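Local coordinates for uncharacterized protein (Acinetobacter baumannii, PDB 5D66) that is of unknown function but folds as an ankyrin repeat domain, a scaffold that in other proteins commonly mediates protein-protein binding, at residues 137-142 / 158-163; 54-59 / 85-90. All blocks are in the same frame, centred on the assembly; numbering follows the deposited sequence. Where two conformers were deposited one is given.

Contact 1. Residues 137-142 / 158-163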
# COMPACT_ATOMS: atom_id res chain seq x y z
N THR A 137 -1.80 13.96 -0.88
CA THR A 137 -2.49 13.05 0.01
C THR A 137 -3.15 11.94 -0.84
O THR A 137 -3.25 12.05 -2.09
CB THR A 137 -3.57 13.81 0.77
OG1 THR A 137 -4.42 14.37 -0.26
CG2 THR A 137 -3.09 14.87 1.67
N ALA A 138 -3.73 10.95 -0.19
CA ALA A 138 -4.54 9.95 -0.86
C ALA A 138 -5.70 10.63 -1.64
O ALA A 138 -5.96 10.24 -2.73
CB ALA A 138 -5.04 8.94 0.13
N LEU A 139 -6.37 11.58 -0.98
CA LEU A 139 -7.46 12.30 -1.60
C LEU A 139 -7.00 13.01 -2.88
O LEU A 139 -7.66 12.91 -3.93
CB LEU A 139 -8.07 13.28 -0.61
CG LEU A 139 -9.26 14.11 -1.09
CD1 LEU A 139 -10.42 13.27 -1.50
CD2 LEU A 139 -9.66 15.08 -0.02
N LEU A 140 -5.91 13.75 -2.81
CA LEU A 140 -5.41 14.46 -3.98
C LEU A 140 -5.07 13.50 -5.08
O LEU A 140 -5.42 13.74 -6.26
CB LEU A 140 -4.24 15.36 -3.62
CG LEU A 140 -4.61 16.63 -2.88
CD1 LEU A 140 -3.43 17.24 -2.17
CD2 LEU A 140 -5.19 17.67 -3.83
N GLU A 141 -4.36 12.42 -4.78
CA GLU A 141 -4.04 11.46 -5.86
C GLU A 141 -5.28 10.82 -6.46
O GLU A 141 -5.32 10.60 -7.67
CB GLU A 141 -3.05 10.40 -5.39
CG GLU A 141 -1.68 10.98 -5.08
CD GLU A 141 -0.50 10.02 -5.31
OE1 GLU A 141 -0.67 9.00 -5.89
OE2 GLU A 141 0.62 10.36 -4.93
N ALA A 142 -6.26 10.47 -5.64
CA ALA A 142 -7.46 9.87 -6.20
C ALA A 142 -8.15 10.79 -7.21
O ALA A 142 -8.72 10.33 -8.20
CB ALA A 142 -8.41 9.52 -5.09
N LEU A 158 -15.00 7.21 0.55
CA LEU A 158 -14.43 6.48 1.71
C LEU A 158 -13.51 7.36 2.50
O LEU A 158 -13.57 7.42 3.74
CB LEU A 158 -13.63 5.24 1.27
CG LEU A 158 -14.44 4.06 0.74
CD1 LEU A 158 -13.46 2.97 0.26
CD2 LEU A 158 -15.33 3.50 1.77
N LEU A 159 -12.64 8.06 1.83
CA LEU A 159 -11.63 8.94 2.51
C LEU A 159 -12.33 10.03 3.30
O LEU A 159 -12.00 10.34 4.42
CB LEU A 159 -10.65 9.55 1.52
CG LEU A 159 -9.66 8.49 0.94
CD1 LEU A 159 -9.00 9.11 -0.32
CD2 LEU A 159 -8.57 8.11 1.92
N LEU A 160 -13.31 10.67 2.64
CA LEU A 160 -14.02 11.79 3.28
C LEU A 160 -14.84 11.29 4.47
O LEU A 160 -14.82 11.91 5.55
CB LEU A 160 -14.88 12.53 2.28
CG LEU A 160 -14.11 13.28 1.20
CD1 LEU A 160 -15.12 13.81 0.16
CD2 LEU A 160 -13.28 14.38 1.75
N LYS A 161 -15.55 10.18 4.34
CA LYS A 161 -16.36 9.70 5.46
C LYS A 161 -15.46 9.30 6.62
O LYS A 161 -15.82 9.49 7.81
CB LYS A 161 -17.20 8.50 5.03
CG LYS A 161 -18.03 7.83 6.12
CD LYS A 161 -19.00 8.81 6.78
CE LYS A 161 -19.98 8.18 7.63
NZ LYS A 161 -19.34 7.59 8.84
N ALA A 162 -14.26 8.79 6.34
CA ALA A 162 -13.31 8.41 7.37
C ALA A 162 -12.71 9.60 8.09
O ALA A 162 -12.10 9.38 9.10
CB ALA A 162 -12.24 7.53 6.79
N GLY A 163 -12.83 10.80 7.52
CA GLY A 163 -12.30 11.96 8.17
C GLY A 163 -11.13 12.65 7.52
O GLY A 163 -10.49 13.43 8.18
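L159 drives its forked end against A138 and L139 where two successive helices of the ankyrin repeat fold, 138-144 and 150-162, lie side by side. The pair is antiparallel: the N-to-C directions of the short axes of 138-142 and 158-162 differ by 156°, and the axes come within 10.8 Å. The main bump is the isobutyl group of L159. The hollow is shallow, because A138 offers just a methyl and leaves backbone in reach. L159 CD1 sits 3.7 Å from L139 N and also touches A138 C, so it rests on the peptide link between the two residues. L159 CD1 and CD2 both lie 4.0 Å from A138 CB. The two branches thus press on the same side of the small alanine methyl. The torsion chi1 of L159, -70°, keeps its CG opposite the carbonyl carbon, and the branches extend toward helix 138-144. The A138 methyl also meets L106, I107 and A110 of helix 106-111.

A second bump lies beside the first. L139 does not point straight at its partner helix, yet it meets L160, and their side chains cross at about a right angle. L139 also packs on P176 of helix 176-183. T137 is the N-cap of helix 138-144, in the place of the threonine of the ankyrin TPLH motif. Its OG1 takes a nearly straight bond from L140 N at 3.0 Å. No hydrogen bond joins the two segments. The meeting of L139 with L160 rests on one methyl pair, L139 CD2 and L160 CD2, 4.1 Å apart.

Contact 2. Residues 54-59 / 85-90; sequences MLIEAG and LRMTLM
Two helices of the ankyrin repeat domain, 49-57 and 82-90, meet here, where I56 of the first reaches M87 and T88 of the second. The two helices are not consecutive: helix 72-79 comes between them in the chain. M87 is a selenomethionine, with SE in the place of sulfur. The contact hangs on one methyl. I56 CD1 lies 3.8 Å from M87 CB, near the root of that side chain. It is 4.1 Å from M87 SE as well, so it sits alongside the chain of M87 and faces CB and SE, with CG set slightly farther back. The two side chains cross at about a right angle.

I56 reaches this far because its longer branch is extended. CG1 stands opposite the carbonyl carbon, and chi2 of 167° carries CD1 straight on toward helix 82-90. M87 starts toward I56 and then turns off, which leaves its CB and SE as the parts that touch. T88, the residue next to M87, adds its methyl: T88 CG2 is 4.2 Å from I56 CD1. The hydroxyl of T88 is used within its own helix. T88 OG1 donates to L85 O at 2.8 Å, and that carbonyl also accepts from L89 N. The hydroxyl approaches 17° out of the carbonyl plane. H91 touches I56 from a loop, and Y73 of helix 72-79 touches T88.

The segment 54-59 ends in a Schellman motif, with G59 at positive phi. No hydrogen bond or salt bridge crosses between the segments. The chemistry is purely apolar: with the threonine hydroxyl turned to its own backbone, contact between the helices rests on methyl, methylene and selenium surfaces.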
# COMPACT_ATOMS: atom_id res chain seq x y z
N MSE A 54 3.43 -18.52 4.79
CA MSE A 54 4.36 -19.37 5.53
C MSE A 54 5.49 -18.54 6.12
O MSE A 54 5.89 -18.72 7.26
CB MSE A 54 4.86 -20.47 4.63
CG MSE A 54 5.77 -21.44 5.33
SE MSE A 54 6.27 -22.95 4.24
CE MSE A 54 4.73 -23.98 4.66
N LEU A 55 6.01 -17.61 5.34
CA LEU A 55 7.14 -16.77 5.79
C LEU A 55 6.74 -15.82 6.92
O LEU A 55 7.44 -15.66 7.90
CB LEU A 55 7.76 -16.01 4.62
CG LEU A 55 8.47 -16.92 3.58
CD1 LEU A 55 8.68 -16.13 2.29
CD2 LEU A 55 9.77 -17.51 4.11
N ILE A 56 5.56 -15.22 6.76
CA ILE A 56 5.00 -14.35 7.80
C ILE A 56 4.70 -15.12 9.08
O ILE A 56 5.07 -14.62 10.15
CB ILE A 56 3.76 -13.58 7.29
CG1 ILE A 56 4.17 -12.58 6.23
CG2 ILE A 56 3.04 -12.87 8.40
CD1 ILE A 56 3.03 -11.99 5.42
N GLU A 57 4.12 -16.29 8.98
CA GLU A 57 3.84 -17.06 10.19
C GLU A 57 5.15 -17.45 10.93
O GLU A 57 5.17 -17.57 12.15
CB GLU A 57 2.99 -18.27 9.85
CG GLU A 57 1.54 -17.94 9.55
CD GLU A 57 0.76 -17.26 10.68
OE1 GLU A 57 0.88 -17.64 11.89
OE2 GLU A 57 -0.03 -16.34 10.31
N ALA A 58 6.23 -17.62 10.16
CA ALA A 58 7.51 -17.99 10.72
C ALA A 58 8.32 -16.76 11.20
O ALA A 58 9.42 -16.90 11.64
CB ALA A 58 8.27 -18.81 9.73
N GLY A 59 7.77 -15.56 11.07
CA GLY A 59 8.34 -14.37 11.64
C GLY A 59 9.05 -13.39 10.73
O GLY A 59 9.72 -12.46 11.20
N LEU A 85 -1.65 -8.32 1.95
CA LEU A 85 -1.77 -7.13 2.79
C LEU A 85 -2.43 -7.44 4.15
O LEU A 85 -1.94 -7.00 5.20
CB LEU A 85 -2.54 -6.05 2.06
CG LEU A 85 -2.80 -4.80 2.86
CD1 LEU A 85 -1.46 -4.07 3.16
CD2 LEU A 85 -3.74 -3.87 2.19
N ARG A 86 -3.55 -8.18 4.12
CA ARG A 86 -4.25 -8.52 5.35
C ARG A 86 -3.32 -9.29 6.30
O ARG A 86 -3.36 -9.07 7.50
CB ARG A 86 -5.51 -9.23 5.08
CG ARG A 86 -6.55 -8.39 4.45
CD ARG A 86 -7.88 -9.16 4.37
NE ARG A 86 -8.82 -8.69 3.34
CZ ARG A 86 -9.51 -7.55 3.38
NH1 ARG A 86 -9.41 -6.69 4.40
NH2 ARG A 86 -10.35 -7.25 2.39
N MSE A 87 -2.52 -10.19 5.76
CA MSE A 87 -1.54 -10.91 6.58
C MSE A 87 -0.59 -9.94 7.24
O MSE A 87 -0.26 -10.05 8.45
CB MSE A 87 -0.76 -11.93 5.79
CG MSE A 87 -1.50 -12.96 5.08
SE MSE A 87 -0.28 -13.94 3.90
CE MSE A 87 -1.66 -14.65 2.76
N THR A 88 -0.07 -8.99 6.47
CA THR A 88 0.86 -8.02 7.05
C THR A 88 0.23 -7.18 8.17
O THR A 88 0.90 -6.84 9.15
CB THR A 88 1.58 -7.15 6.00
OG1 THR A 88 0.74 -6.14 5.48
CG2 THR A 88 2.21 -7.92 4.89
N LEU A 89 -1.03 -6.81 7.97
CA LEU A 89 -1.74 -6.02 8.95
C LEU A 89 -1.95 -6.73 10.29
O LEU A 89 -2.07 -6.11 11.31
CB LEU A 89 -3.06 -5.49 8.37
CG LEU A 89 -2.94 -4.50 7.22
CD1 LEU A 89 -4.31 -4.25 6.60
CD2 LEU A 89 -2.40 -3.21 7.71
N MSE A 90 -1.97 -8.06 10.24
CA MSE A 90 -2.11 -8.92 11.42
C MSE A 90 -0.73 -9.24 12.05
O MSE A 90 -0.71 -9.84 13.14
CB MSE A 90 -2.82 -10.22 11.03
CG MSE A 90 -4.29 -10.05 10.80
SE MSE A 90 -5.27 -9.36 12.34
CE MSE A 90 -4.62 -10.43 13.71

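Both contacts are buried and apolar, with no hydrogen bond across either. They lie on opposite sides of the chain's centre, with centres 27 Å apart, and do not touch. They share no helix. Contact 1 joins two helices that follow each other in the chain. Contact 2 joins two that are separated by a third, so it bridges helices farther apart in the sequence. The joint surface is larger in contact 1, 183 Å² against 131 Å². Contact 1 sets leucine branches against alanine, backbone and another leucine. Contact 2 puts an isoleucine tip against selenomethionine and threonine. One segment of each ends in a Schellman glycine, G163 and G59.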